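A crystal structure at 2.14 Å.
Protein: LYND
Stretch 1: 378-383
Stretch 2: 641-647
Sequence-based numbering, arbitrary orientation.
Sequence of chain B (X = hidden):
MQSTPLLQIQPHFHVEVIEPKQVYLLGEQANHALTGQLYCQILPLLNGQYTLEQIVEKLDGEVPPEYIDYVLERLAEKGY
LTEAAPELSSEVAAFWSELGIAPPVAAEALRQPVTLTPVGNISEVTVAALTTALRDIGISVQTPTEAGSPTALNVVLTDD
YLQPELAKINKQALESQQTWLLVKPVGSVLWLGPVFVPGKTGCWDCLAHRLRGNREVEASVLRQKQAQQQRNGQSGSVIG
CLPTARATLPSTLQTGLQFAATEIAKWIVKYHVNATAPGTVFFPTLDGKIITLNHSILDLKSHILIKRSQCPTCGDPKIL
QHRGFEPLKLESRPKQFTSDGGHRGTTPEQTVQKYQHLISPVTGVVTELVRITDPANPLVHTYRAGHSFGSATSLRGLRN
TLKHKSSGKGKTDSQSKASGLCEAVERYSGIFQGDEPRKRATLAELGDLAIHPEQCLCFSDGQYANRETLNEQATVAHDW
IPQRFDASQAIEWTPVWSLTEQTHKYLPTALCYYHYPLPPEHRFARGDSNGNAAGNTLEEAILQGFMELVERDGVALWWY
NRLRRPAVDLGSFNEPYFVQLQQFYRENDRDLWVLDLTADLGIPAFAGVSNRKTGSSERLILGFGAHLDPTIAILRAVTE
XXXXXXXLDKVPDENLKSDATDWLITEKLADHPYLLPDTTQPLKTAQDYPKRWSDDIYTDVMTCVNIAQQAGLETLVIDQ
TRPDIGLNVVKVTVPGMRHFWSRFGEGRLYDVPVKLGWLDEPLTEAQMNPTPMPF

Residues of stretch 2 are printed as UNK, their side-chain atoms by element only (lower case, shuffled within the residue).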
# COMPACT_ATOMS: atom_id res chain seq x y z
N PRO B 378 -14.77 10.68 6.52
CA PRO B 378 -15.03 10.42 5.11
C PRO B 378 -15.27 11.66 4.27
O PRO B 378 -15.57 11.52 3.09
CB PRO B 378 -16.32 9.58 5.14
CG PRO B 378 -16.97 9.89 6.47
CD PRO B 378 -16.02 10.72 7.30
N LEU B 379 -15.14 12.84 4.88
CA LEU B 379 -15.47 14.09 4.20
C LEU B 379 -14.25 14.86 3.73
O LEU B 379 -14.33 15.70 2.84
CB LEU B 379 -16.30 14.97 5.13
CG LEU B 379 -17.62 14.35 5.56
CD1 LEU B 379 -18.14 15.00 6.83
CD2 LEU B 379 -18.64 14.44 4.45
N VAL B 380 -13.11 14.57 4.34
CA VAL B 380 -11.89 15.33 4.11
C VAL B 380 -10.74 14.39 3.75
O VAL B 380 -10.41 13.49 4.53
CB VAL B 380 -11.57 16.17 5.39
CG1 VAL B 380 -10.26 16.92 5.29
CG2 VAL B 380 -12.71 17.16 5.67
N HIS B 381 -10.13 14.59 2.57
CA HIS B 381 -9.05 13.74 2.04
C HIS B 381 -7.90 14.61 1.49
O HIS B 381 -8.01 15.18 0.39
CB HIS B 381 -9.64 12.78 0.97
CG HIS B 381 -10.87 12.08 1.45
ND1 HIS B 381 -12.14 12.35 0.96
CD2 HIS B 381 -11.02 11.16 2.42
CE1 HIS B 381 -13.01 11.59 1.61
NE2 HIS B 381 -12.36 10.87 2.50
N THR B 382 -6.84 14.72 2.30
CA THR B 382 -5.60 15.45 1.91
C THR B 382 -4.35 14.60 2.10
O THR B 382 -4.17 13.95 3.13
CB THR B 382 -5.36 16.76 2.71
OG1 THR B 382 -4.68 16.47 3.93
CG2 THR B 382 -6.64 17.50 3.00
N TYR B 383 -3.48 14.64 1.10
CA TYR B 383 -2.17 13.99 1.14
C TYR B 383 -1.10 15.05 1.04
O TYR B 383 -1.35 16.13 0.50
CB TYR B 383 -2.02 12.98 -0.01
CG TYR B 383 -2.66 11.64 0.23
CD1 TYR B 383 -4.03 11.49 0.17
CD2 TYR B 383 -1.89 10.51 0.50
CE1 TYR B 383 -4.62 10.26 0.39
CE2 TYR B 383 -2.47 9.28 0.72
CZ TYR B 383 -3.84 9.17 0.65
OH TYR B 383 -4.45 7.97 0.86
N UNK B 641 -9.88 24.37 0.36
CA UNK B 641 -9.91 25.04 1.66
C UNK B 641 -9.66 23.99 2.72
O UNK B 641 -8.98 24.27 3.71
c UNK B 641 -11.77 26.50 0.71
c UNK B 641 -11.23 25.84 1.96
c UNK B 641 -12.30 24.97 2.57
N UNK B 642 -10.19 22.78 2.50
CA UNK B 642 -9.88 21.63 3.34
C UNK B 642 -8.38 21.41 3.38
O UNK B 642 -7.78 21.32 4.45
n UNK B 642 -12.72 19.44 2.28
c UNK B 642 -12.05 20.34 2.99
o UNK B 642 -12.61 21.11 3.77
c UNK B 642 -10.55 20.35 2.81
N UNK B 643 -7.80 21.34 2.19
CA UNK B 643 -6.37 21.08 2.01
C UNK B 643 -5.49 22.10 2.75
O UNK B 643 -4.55 21.73 3.45
n UNK B 643 -3.57 20.10 -1.90
c UNK B 643 -4.41 20.98 -1.38
c UNK B 643 -6.06 21.10 0.51
o UNK B 643 -5.01 21.80 -2.07
c UNK B 643 -4.60 20.93 0.13
N UNK B 644 -5.81 23.38 2.58
CA UNK B 644 -5.00 24.46 3.16
C UNK B 644 -5.19 24.61 4.67
O UNK B 644 -4.22 24.83 5.40
c UNK B 644 -5.35 25.81 2.49
c UNK B 644 -5.81 26.69 0.15
c UNK B 644 -4.65 26.97 3.20
c UNK B 644 -4.96 25.79 1.02
N UNK B 645 -6.42 24.47 5.15
CA UNK B 645 -6.76 24.96 6.47
C UNK B 645 -6.99 23.99 7.60
O UNK B 645 -6.50 24.22 8.70
N UNK B 646 -7.74 22.92 7.35
CA UNK B 646 -8.21 22.07 8.43
C UNK B 646 -7.08 21.50 9.29
O UNK B 646 -7.20 21.46 10.52
c UNK B 646 -9.08 20.94 7.87
c UNK B 646 -11.18 20.21 6.70
c UNK B 646 -11.29 22.05 8.41
c UNK B 646 -10.44 21.39 7.32
N UNK B 647 -5.99 21.08 8.67
CA UNK B 647 -4.88 20.50 9.43
C UNK B 647 -4.04 21.60 10.09
O UNK B 647 -3.25 21.35 11.00
o UNK B 647 -4.28 17.74 10.60
o UNK B 647 -5.30 16.23 9.41
c UNK B 647 -4.61 18.22 8.25
c UNK B 647 -4.01 19.60 8.54
c UNK B 647 -4.74 17.34 9.51
O HOH W 1 -10.55 17.03 1.24

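Position 641 carries three side-chain carbons, the first bonded to the other two, and they touch nothing on stretch 1. A fork directly at CB with nothing beyond it is valine, Val641. Its side chain is out of reach of stretch 1, so its part here is played by the backbone: its O accepts a helical hydrogen bond from the N of residue 645 at 2.9 Å.

Position 642 has two carbons, the second bearing one oxygen and one nitrogen, and this group lies near Val380 and Leu379. The short, planar amide is asparagine, Asn642. CB points toward stretch 1, and chi1 near -71° (m) sets the amide beside the loop, with ND2 4.1 Å from Val380 CG2 and 4.1 Å from Leu379 O. Neither is a direct hydrogen bond. Instead ND2 donates a weak one, 3.4 Å long, to the O of water 1, which also accepts from His381 N at 2.8 Å. An amide suits this buried site because it offers a donor to the water while its OD1 is satisfied elsewhere in the structure.

At 643 there are three carbons in a row, the third holding one oxygen and one nitrogen, with Thr382 against their base: the longer amide, glutamine. The CA-to-CB bond of Gln643 points sideways, chi1 and chi2 are both t, and NE2 is hydrogen-bonded elsewhere in the structure. Thr382 CG2 lies 3.7 Å from Gln643 CA and 4.4 Å from its CB.

Position 644 shows four carbons forked at the first, one arm two carbons long, touching nothing on stretch 1; this defines isoleucine. The CA-to-CB bond of Ile644 points away, so stretch 1 places no demand on its bulk.

Position 645 has no side-chain atoms and is therefore glycine. At Gly645, within the wider pi-type turn, an ideal CB would be crowded by Val641 O at 3.2 Å, so the absence of a side chain fits this backbone.

Position 646 has four carbons forked at the second, near Val380, hence leucine. The m, t rotamer of Leu646 brings CD1 to 3.6 Å from Val380 CG2, an apolar contact well served by a branched hydrocarbon tip.

Position 647 has three carbons, the third carrying two oxygens, none within 4.5 Å of stretch 1: glutamate. Glu647 is partly exposed, which suits a carboxylate without a partner there.

The contact is small, burying 240 Å². Val380 and Thr382, alternate residues, supply methyl groups that pack on Leu646 and Gln643, while water 1 links His381 N to Asn642. No direct hydrogen bond joins the stretches.

Stretch 2, residues 641-647: VNQIGLE
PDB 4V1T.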